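Local coordinates for protein beta-1,3-1,4-glucanase (Caldicellulosiruptor sp. F32, PDB 5H4R) that probably hydrolyses mixed-linkage beta-1,3-1,4-glucans as a family 5 lichenase and holds a cellotetraose in its sugar-binding cleft, at residues S110-S115 with S159-K164; D58-N63 with S102-V107; I28-R33 with A350-I355. The protein carries 1 engineered substitution. All coordinates share one frame; numbering follows the deposited sequence.

How the interactions relate
The N-terminal segment 28-33 opens interaction 3, which closes only at 350-355, so the other two contacts are nested inside its long loop. Within it, 58-63 meets 102-107 (interaction 2), joining the loops that follow barrel strands 50-53 and 96-99. That loop is closed before interaction 1 begins, in which 110-115 packs on helix 156-173; the two are in series. Their centres are 14 Å apart, and the small hairpin 107-108/113-114 connects them, with a probable hydrogen bond from S115 N to H106 O. Interaction 3 lies on the opposite side of the chain's centre, about 41 Å from interaction 1 and 38 Å from interaction 2, centre to centre.

Interaction 1 (S110-S115 with S159-K164); sequences SNFTIS and SIKYVK
F112 and Y162 form a T-shaped (edge-to-face) aromatic pair, the ring planes at 86° and the centroids 4.9 Å apart. Y162 supplies the edge: its CD1 stands over the centre of the F112 face, 3.6 Å from F112 CD1. Its CG is anti to the backbone N (chi1 -172°), which sets CG on the side from which the ring meets the phenylalanine, while its hydroxyl goes on to D143. The other face of the F112 ring has S110 O above it, displaced toward the rim. An alanine in place of F112 would probably leave the Y162 edge without the face it abuts and open a gap between turn and helix.

Apolar contact continues at the rim of F112, where K161 CG lies near the ring plane, 3.9 Å from F112 CE2. K161 then runs extended until chi4 (70°) turns NZ aside; its CE comes within 3.0 Å of S110 O.

The polar contacts are slight and partly wet. K161 NZ gives a weak hydrogen bond to N111 OD1 (3.4 Å). One water accepts from K161 NZ and also bonds S110 OG; a second donates to both N111 OD1 and K161 O.

The chemistry is thus divided: a buried aromatic pair packs the turn against helix 156-173, alongside backbone bonds from N111, F112 and I114 to S165 and Q169, while the exposed lysine, held by weak and water-mediated bonds, probably adds less.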
loop_
_atom_site.group_PDB
_atom_site.type_symbol
_atom_site.label_atom_id
_atom_site.label_comp_id
_atom_site.label_asym_id
_atom_site.label_seq_id
_atom_site.Cartn_x
_atom_site.Cartn_y
_atom_site.Cartn_z
ATOM N N SER A 110 -17.140 -21.568 -8.004
ATOM C CA SER A 110 -17.510 -20.506 -8.931
ATOM C C SER A 110 -17.699 -19.164 -8.240
ATOM O O SER A 110 -17.633 -18.127 -8.910
ATOM C CB SER A 110 -18.786 -20.875 -9.691
ATOM O OG SER A 110 -19.771 -21.403 -8.817
ATOM N N ASN A 111 -17.912 -19.137 -6.924
ATOM C CA ASN A 111 -18.070 -17.861 -6.236
ATOM C C ASN A 111 -16.914 -17.563 -5.292
ATOM O O ASN A 111 -17.082 -16.847 -4.303
ATOM C CB ASN A 111 -19.406 -17.784 -5.497
ATOM C CG ASN A 111 -19.836 -16.323 -5.247
ATOM O OD1 ASN A 111 -19.412 -15.412 -5.972
ATOM N ND2 ASN A 111 -20.652 -16.098 -4.224
ATOM N N PHE A 112 -15.724 -18.072 -5.605
ATOM C CA PHE A 112 -14.473 -17.655 -4.961
ATOM C C PHE A 112 -14.544 -17.771 -3.438
ATOM O O PHE A 112 -14.253 -16.823 -2.693
ATOM C CB PHE A 112 -14.081 -16.214 -5.341
ATOM C CG PHE A 112 -14.070 -15.925 -6.830
ATOM C CD1 PHE A 112 -13.045 -16.384 -7.646
ATOM C CD2 PHE A 112 -15.053 -15.128 -7.394
ATOM C CE1 PHE A 112 -13.025 -16.098 -8.994
ATOM C CE2 PHE A 112 -15.031 -14.830 -8.750
ATOM C CZ PHE A 112 -14.018 -15.311 -9.549
ATOM N N THR A 113 -14.870 -18.965 -2.974
ATOM C CA THR A 113 -14.885 -19.209 -1.539
ATOM C C THR A 113 -13.467 -19.203 -1.011
ATOM O O THR A 113 -12.645 -20.016 -1.445
ATOM C CB THR A 113 -15.543 -20.544 -1.218
ATOM O OG1 THR A 113 -16.872 -20.566 -1.734
ATOM C CG2 THR A 113 -15.592 -20.747 0.291
ATOM N N ILE A 114 -13.198 -18.339 -0.036
ATOM C CA ILE A 114 -11.866 -18.260 0.570
ATOM C C ILE A 114 -11.677 -19.427 1.530
ATOM O O ILE A 114 -12.540 -19.715 2.370
ATOM C CB ILE A 114 -11.669 -16.919 1.296
ATOM C CG1 ILE A 114 -11.807 -15.732 0.329
ATOM C CG2 ILE A 114 -10.299 -16.885 1.955
ATOM C CD1 ILE A 114 -11.905 -14.389 1.037
ATOM N N SER A 115 -10.536 -20.097 1.399
ATOM C CA SER A 115 -10.133 -21.135 2.334
ATOM C C SER A 115 -10.196 -20.626 3.766
ATOM O O SER A 115 -9.621 -19.582 4.091
ATOM C CB SER A 115 -8.709 -21.591 2.022
ATOM O OG SER A 115 -8.102 -22.111 3.195
ATOM N N SER A 159 -14.800 -9.706 -12.822
ATOM C CA SER A 159 -14.110 -8.867 -11.846
ATOM C C SER A 159 -15.066 -8.343 -10.779
ATOM O O SER A 159 -14.719 -8.306 -9.594
ATOM C CB SER A 159 -13.414 -7.708 -12.555
ATOM O OG SER A 159 -12.416 -8.211 -13.421
ATOM N N ILE A 160 -16.269 -7.930 -11.180
ATOM C CA ILE A 160 -17.295 -7.522 -10.221
ATOM C C ILE A 160 -17.592 -8.659 -9.253
ATOM O O ILE A 160 -17.668 -8.459 -8.037
ATOM C CB ILE A 160 -18.568 -7.067 -10.966
ATOM C CG1 ILE A 160 -18.316 -5.731 -11.676
ATOM C CG2 ILE A 160 -19.739 -6.939 -10.010
ATOM C CD1 ILE A 160 -19.371 -5.334 -12.677
ATOM N N LYS A 161 -17.765 -9.874 -9.786
ATOM C CA LYS A 161 -18.067 -11.032 -8.948
ATOM C C LYS A 161 -16.953 -11.289 -7.949
ATOM O O LYS A 161 -17.206 -11.630 -6.784
ATOM C CB LYS A 161 -18.279 -12.254 -9.828
ATOM C CG LYS A 161 -18.715 -13.476 -9.096
ATOM C CD LYS A 161 -18.985 -14.636 -10.074
ATOM C CE LYS A 161 -19.587 -15.855 -9.394
ATOM N NZ LYS A 161 -20.992 -15.654 -8.947
ATOM N N TYR A 162 -15.702 -11.144 -8.397
ATOM C CA TYR A 162 -14.544 -11.368 -7.534
ATOM C C TYR A 162 -14.462 -10.333 -6.420
ATOM O O TYR A 162 -14.298 -10.684 -5.245
ATOM C CB TYR A 162 -13.261 -11.350 -8.380
ATOM C CG TYR A 162 -12.021 -11.756 -7.609
ATOM C CD1 TYR A 162 -11.839 -13.068 -7.220
ATOM C CD2 TYR A 162 -11.022 -10.827 -7.272
ATOM C CE1 TYR A 162 -10.728 -13.469 -6.518
ATOM C CE2 TYR A 162 -9.885 -11.238 -6.551
ATOM C CZ TYR A 162 -9.749 -12.560 -6.193
ATOM O OH TYR A 162 -8.665 -13.039 -5.486
ATOM N N VAL A 163 -14.561 -9.048 -6.768
ATOM C CA VAL A 163 -14.550 -7.989 -5.755
ATOM C C VAL A 163 -15.689 -8.202 -4.759
ATOM O O VAL A 163 -15.482 -8.178 -3.538
ATOM C CB VAL A 163 -14.624 -6.605 -6.431
ATOM C CG1 VAL A 163 -14.792 -5.490 -5.390
ATOM C CG2 VAL A 163 -13.388 -6.357 -7.262
ATOM N N LYS A 164 -16.909 -8.439 -5.267
ATOM C CA LYS A 164 -18.057 -8.675 -4.385
ATOM C C LYS A 164 -17.797 -9.845 -3.446
ATOM O O LYS A 164 -18.043 -9.754 -2.238
ATOM C CB LYS A 164 -19.322 -8.924 -5.204
ATOM C CG LYS A 164 -19.936 -7.702 -5.826
ATOM C CD LYS A 164 -21.342 -8.019 -6.355
ATOM C CE LYS A 164 -21.972 -6.802 -7.011
ATOM N NZ LYS A 164 -23.289 -7.110 -7.624
HETATM O O HOH W 1 -21.236 -18.731 -8.781
HETATM O O HOH W 2 -19.670 -12.603 -6.034
#

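Interaction 2 (D58-N63 with S102-V107); sequences DAAFEN and SWHNHV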
loop_
_atom_site.group_PDB
_atom_site.type_symbol
_atom_site.label_atom_id
_atom_site.label_comp_id
_atom_site.label_asym_id
_atom_site.label_seq_id
_atom_site.Cartn_x
_atom_site.Cartn_y
_atom_site.Cartn_z
ATOM N N ASP A 58 0.961 -11.790 0.524
ATOM C CA ASP A 58 0.863 -11.381 -0.874
ATOM C C ASP A 58 1.599 -12.300 -1.846
ATOM O O ASP A 58 1.405 -12.181 -3.060
ATOM C CB ASP A 58 1.379 -9.943 -1.068
ATOM C CG ASP A 58 2.679 -9.638 -0.311
ATOM O OD1 ASP A 58 2.782 -9.931 0.906
ATOM O OD2 ASP A 58 3.603 -9.085 -0.956
ATOM N N ALA A 59 2.424 -13.220 -1.359
ATOM C CA ALA A 59 3.103 -14.152 -2.245
ATOM C C ALA A 59 2.071 -14.952 -3.034
ATOM O O ALA A 59 1.055 -15.400 -2.503
ATOM C CB ALA A 59 4.028 -15.078 -1.451
ATOM N N ALA A 60 2.315 -15.089 -4.323
ATOM C CA ALA A 60 1.337 -15.717 -5.198
ATOM C C ALA A 60 2.065 -16.259 -6.411
ATOM O O ALA A 60 2.915 -15.576 -6.990
ATOM C CB ALA A 60 0.258 -14.726 -5.616
ATOM N N PHE A 61 1.711 -17.478 -6.792
ATOM C CA PHE A 61 2.330 -18.175 -7.904
ATOM C C PHE A 61 1.588 -19.488 -8.088
ATOM O O PHE A 61 0.906 -19.971 -7.179
ATOM C CB PHE A 61 3.826 -18.419 -7.657
ATOM C CG PHE A 61 4.146 -18.960 -6.298
ATOM C CD1 PHE A 61 4.125 -20.327 -6.064
ATOM C CD2 PHE A 61 4.510 -18.110 -5.274
ATOM C CE1 PHE A 61 4.437 -20.837 -4.812
ATOM C CE2 PHE A 61 4.825 -18.603 -4.015
ATOM C CZ PHE A 61 4.791 -19.975 -3.793
ATOM N N GLU A 62 1.714 -20.047 -9.282
ATOM C CA GLU A 62 1.148 -21.349 -9.605
ATOM C C GLU A 62 2.114 -22.479 -9.243
ATOM O O GLU A 62 3.307 -22.275 -9.020
ATOM C CB GLU A 62 0.812 -21.408 -11.092
ATOM C CG GLU A 62 -0.130 -20.311 -11.540
ATOM C CD GLU A 62 -0.378 -20.330 -13.037
ATOM O OE1 GLU A 62 0.428 -20.950 -13.769
ATOM O OE2 GLU A 62 -1.383 -19.727 -13.480
ATOM N N ASN A 63 1.568 -23.685 -9.182
ATOM C CA ASN A 63 2.338 -24.916 -9.033
ATOM C C ASN A 63 3.223 -24.903 -7.794
ATOM O O ASN A 63 4.430 -25.151 -7.890
ATOM C CB ASN A 63 3.200 -25.154 -10.273
ATOM C CG ASN A 63 2.406 -25.067 -11.558
ATOM O OD1 ASN A 63 2.746 -24.302 -12.461
ATOM N ND2 ASN A 63 1.334 -25.844 -11.644
ATOM N N SER A 102 -2.718 -11.711 -1.138
ATOM C CA SER A 102 -3.151 -12.258 -2.420
ATOM C C SER A 102 -4.073 -13.433 -2.133
ATOM O O SER A 102 -3.684 -14.374 -1.435
ATOM C CB SER A 102 -1.963 -12.680 -3.271
ATOM O OG SER A 102 -1.188 -11.539 -3.570
ATOM N N TRP A 103 -5.296 -13.377 -2.669
ATOM C CA TRP A 103 -6.306 -14.387 -2.351
ATOM C C TRP A 103 -6.481 -15.459 -3.418
ATOM O O TRP A 103 -7.089 -16.497 -3.121
ATOM C CB TRP A 103 -7.678 -13.730 -2.113
ATOM C CG TRP A 103 -7.657 -12.603 -1.124
ATOM C CD1 TRP A 103 -7.442 -11.279 -1.391
ATOM C CD2 TRP A 103 -7.801 -12.708 0.313
ATOM N NE1 TRP A 103 -7.454 -10.556 -0.220
ATOM C CE2 TRP A 103 -7.672 -11.409 0.835
ATOM C CE3 TRP A 103 -8.023 -13.776 1.198
ATOM C CZ2 TRP A 103 -7.767 -11.139 2.187
ATOM C CZ3 TRP A 103 -8.095 -13.506 2.550
ATOM C CH2 TRP A 103 -7.987 -12.179 3.031
ATOM N N HIS A 104 -6.012 -15.229 -4.652
ATOM C CA HIS A 104 -6.442 -16.093 -5.754
ATOM C C HIS A 104 -5.899 -17.514 -5.656
ATOM O O HIS A 104 -6.494 -18.419 -6.266
ATOM C CB HIS A 104 -6.084 -15.472 -7.114
ATOM C CG HIS A 104 -4.646 -15.615 -7.517
ATOM N ND1 HIS A 104 -3.713 -14.622 -7.302
ATOM C CD2 HIS A 104 -3.994 -16.607 -8.166
ATOM C CE1 HIS A 104 -2.545 -15.007 -7.780
ATOM N NE2 HIS A 104 -2.687 -16.206 -8.316
ATOM N N ASN A 105 -4.809 -17.756 -4.911
ATOM C CA ASN A 105 -4.348 -19.120 -4.686
ATOM C C ASN A 105 -5.053 -19.780 -3.521
ATOM O O ASN A 105 -4.664 -20.889 -3.126
ATOM C CB ASN A 105 -2.833 -19.166 -4.434
ATOM C CG ASN A 105 -2.024 -18.730 -5.629
ATOM O OD1 ASN A 105 -1.238 -17.786 -5.534
ATOM N ND2 ASN A 105 -2.197 -19.409 -6.756
ATOM N N HIS A 106 -6.106 -19.141 -2.999
ATOM C CA HIS A 106 -6.778 -19.582 -1.790
ATOM C C HIS A 106 -8.295 -19.570 -1.939
ATOM O O HIS A 106 -9.009 -19.513 -0.931
ATOM C CB HIS A 106 -6.349 -18.687 -0.631
ATOM C CG HIS A 106 -4.864 -18.592 -0.494
ATOM N ND1 HIS A 106 -4.107 -19.612 0.044
ATOM C CD2 HIS A 106 -3.988 -17.625 -0.863
ATOM C CE1 HIS A 106 -2.830 -19.276 0.004
ATOM N NE2 HIS A 106 -2.729 -18.069 -0.537
ATOM N N VAL A 107 -8.802 -19.635 -3.173
ATOM C CA VAL A 107 -10.233 -19.630 -3.417
ATOM C C VAL A 107 -10.610 -20.853 -4.239
ATOM O O VAL A 107 -9.817 -21.388 -5.022
ATOM C CB VAL A 107 -10.690 -18.333 -4.125
ATOM C CG1 VAL A 107 -10.480 -17.158 -3.215
ATOM C CG2 VAL A 107 -9.967 -18.148 -5.454
HETATM O O HOH W 3 -1.131 -15.974 -1.193
#
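S102 and D58 meet through a hydroxyl and a main-chain carbonyl: S102 OG donates to D58 O over 2.7 Å. With OG beside the backbone N (chi1 -63°), the hydroxyl comes to the oxygen from the side, at a C=O...donor angle of 111° and tilted from the carbonyl plane. The same OG accepts from H142 N, so it is gripped by two bonds and links both loops to a residue of the sugar-binding pocket.

A60 turns its methyl into the facing segment, where three side chains converge on it. S102 CB lies 3.8 Å from A60 CB on one flank, H104 CE1 approaches A60 CB obliquely at 3.6 Å, and N105 OD1 is 3.4 Å from the same methyl. H104 is held through its ring nitrogen ND1 by D143.

N105 reaches across with its amide. OD1 accepts from F61 N at 3.2 Å, a moderately bent bond (145° at the hydrogen), while N105 CB rests over one face of the H106 ring, offset toward the rim. That ring has a water in its plane, 2.7 Å from H106 NE2. The water is also within donating distance of A59 O and S102 O, though with other acceptors around it not every such bond need be made at once.

The carboxylate of D58 accepts from the backbone N of N55 and of T56, and the side chain lies about 5 Å from a bound glucose unit. The two segments belong to the loops after barrel strands 50-53 and 96-99, at the C-terminal ends of the strands, where a TIM barrel such as this family 5 enzyme carries its substrate cleft.

Interaction 3 (I28-R33 with A350-I355); sequences IKIASR and ARARGI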
loop_
_atom_site.group_PDB
_atom_site.type_symbol
_atom_site.label_atom_id
_atom_site.label_comp_id
_atom_site.label_asym_id
_atom_site.label_seq_id
_atom_site.Cartn_x
_atom_site.Cartn_y
_atom_site.Cartn_z
ATOM N N ILE A 28 15.941 18.459 7.872
ATOM C CA ILE A 28 15.080 18.757 6.727
ATOM C C ILE A 28 14.254 19.986 7.072
ATOM O O ILE A 28 13.606 20.026 8.130
ATOM C CB ILE A 28 14.151 17.575 6.387
ATOM C CG1 ILE A 28 14.894 16.247 6.156
ATOM C CG2 ILE A 28 13.263 17.925 5.169
ATOM C CD1 ILE A 28 15.453 16.043 4.802
ATOM N N LYS A 29 14.228 20.953 6.156
ATOM C CA LYS A 29 13.471 22.191 6.298
ATOM C C LYS A 29 12.437 22.245 5.180
ATOM O O LYS A 29 12.741 22.679 4.063
ATOM C CB LYS A 29 14.394 23.398 6.239
ATOM C CG LYS A 29 15.595 23.304 7.174
ATOM C CD LYS A 29 15.172 23.143 8.634
ATOM C CE LYS A 29 16.394 23.001 9.544
ATOM N NZ LYS A 29 16.024 22.759 10.970
ATOM N N ILE A 30 11.222 21.800 5.489
ATOM C CA ILE A 30 10.067 21.925 4.608
ATOM C C ILE A 30 8.929 22.524 5.429
ATOM O O ILE A 30 8.517 21.941 6.439
ATOM C CB ILE A 30 9.632 20.577 4.015
ATOM C CG1 ILE A 30 10.769 19.939 3.200
ATOM C CG2 ILE A 30 8.393 20.780 3.137
ATOM C CD1 ILE A 30 10.483 18.543 2.736
ATOM N N ALA A 31 8.417 23.673 4.993
ATOM C CA ALA A 31 7.317 24.314 5.699
ATOM C C ALA A 31 6.034 23.493 5.589
ATOM O O ALA A 31 5.725 22.928 4.538
ATOM C CB ALA A 31 7.093 25.719 5.136
ATOM N N SER A 32 5.284 23.415 6.687
ATOM C CA SER A 32 3.994 22.737 6.644
ATOM C C SER A 32 3.003 23.553 5.818
ATOM O O SER A 32 2.992 24.787 5.856
ATOM C CB SER A 32 3.436 22.508 8.053
ATOM O OG SER A 32 2.201 21.787 8.005
ATOM N N ARG A 33 2.185 22.853 5.047
ATOM C CA ARG A 33 1.078 23.457 4.339
ATOM C C ARG A 33 -0.135 23.542 5.265
ATOM O O ARG A 33 -0.182 22.918 6.331
ATOM C CB ARG A 33 0.731 22.640 3.089
ATOM C CG ARG A 33 1.881 22.470 2.071
ATOM C CD ARG A 33 2.346 23.769 1.469
ATOM N NE ARG A 33 1.459 24.222 0.411
ATOM C CZ ARG A 33 1.388 23.626 -0.777
ATOM N NH1 ARG A 33 2.155 22.547 -1.047
ATOM N NH2 ARG A 33 0.545 24.095 -1.675
ATOM N N ALA A 350 5.897 14.438 2.779
ATOM C CA ALA A 350 4.526 13.960 2.888
ATOM C C ALA A 350 3.819 14.582 4.089
ATOM O O ALA A 350 2.685 15.081 3.981
ATOM C CB ALA A 350 4.542 12.436 2.998
ATOM N N ARG A 351 4.468 14.564 5.245
ATOM C CA ARG A 351 3.812 15.053 6.450
ATOM C C ARG A 351 3.502 16.529 6.338
ATOM O O ARG A 351 2.471 16.992 6.831
ATOM C CB ARG A 351 4.672 14.802 7.696
ATOM C CG ARG A 351 4.108 15.431 8.987
ATOM C CD ARG A 351 2.693 14.905 9.350
ATOM N NE ARG A 351 2.791 13.468 9.540
ATOM C CZ ARG A 351 1.983 12.554 9.027
ATOM N NH1 ARG A 351 0.894 12.888 8.327
ATOM N NH2 ARG A 351 2.256 11.277 9.264
ATOM N N ALA A 352 4.395 17.295 5.708
ATOM C CA ALA A 352 4.151 18.717 5.512
ATOM C C ALA A 352 2.895 18.965 4.678
ATOM O O ALA A 352 2.308 20.047 4.754
ATOM C CB ALA A 352 5.355 19.367 4.820
ATOM N N ARG A 353 2.496 17.989 3.871
ATOM C CA ARG A 353 1.315 18.065 3.027
ATOM C C ARG A 353 0.165 17.224 3.567
ATOM O O ARG A 353 -0.814 17.001 2.858
ATOM C CB ARG A 353 1.682 17.632 1.613
ATOM C CG ARG A 353 2.620 18.636 0.927
ATOM C CD ARG A 353 3.275 17.978 -0.242
ATOM N NE ARG A 353 4.166 18.845 -1.020
ATOM C CZ ARG A 353 5.463 19.020 -0.770
ATOM N NH1 ARG A 353 6.050 18.428 0.260
ATOM N NH2 ARG A 353 6.190 19.802 -1.552
ATOM N N GLY A 354 0.268 16.756 4.800
ATOM C CA GLY A 354 -0.809 16.060 5.471
ATOM C C GLY A 354 -0.927 14.597 5.143
ATOM O O GLY A 354 -1.970 13.987 5.449
ATOM N N ILE A 355 0.101 14.007 4.531
ATOM C CA ILE A 355 0.044 12.643 4.011
ATOM C C ILE A 355 0.908 11.724 4.869
ATOM O O ILE A 355 2.036 12.080 5.250
ATOM C CB ILE A 355 0.507 12.627 2.539
ATOM C CG1 ILE A 355 -0.402 13.503 1.681
ATOM C CG2 ILE A 355 0.550 11.223 1.984
ATOM C CD1 ILE A 355 0.143 13.797 0.273
HETATM O O HOH W 4 1.757 18.982 8.610
#
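A Schellman motif ends helix 336-352, and beside it A352 and R33 join the N-terminal segment to the helix. I355 N bonds A350 O and G354 N bonds R351 O, with G354 as the C-prime residue at a positive phi of 83°. A350 O also accepts from R353 N.

Across the contact R33 N donates to A352 O over 2.8 Å. The A352 methyl packs against I30 CG2 at 3.7 Å and A31 O at 3.6 Å; I30 CG2 is anti to its own backbone N, which brings that branch to the methyl. A water bridges the segments, with its oxygen 2.9 Å from S32 OG and 2.8 Å from R351 O.

R33 and R353 touch by their aliphatic parts, CG to CG at 4.1 Å, and their guanidinium planes are 83° apart. R33 NH1 and R353 NE are only 4.2 Å apart despite like charge; D309, salt-bridged to R353 NE and weakly paired with R33 NH1, would probably offset the repulsion.

The Schellman turn leads directly into barrel strand 356-361. The contact therefore sits at a helix-to-strand turn, at the end of the TIM barrel where the strands begin, opposite the strand ends that carry the substrate cleft, and the N-terminal segment packs across it.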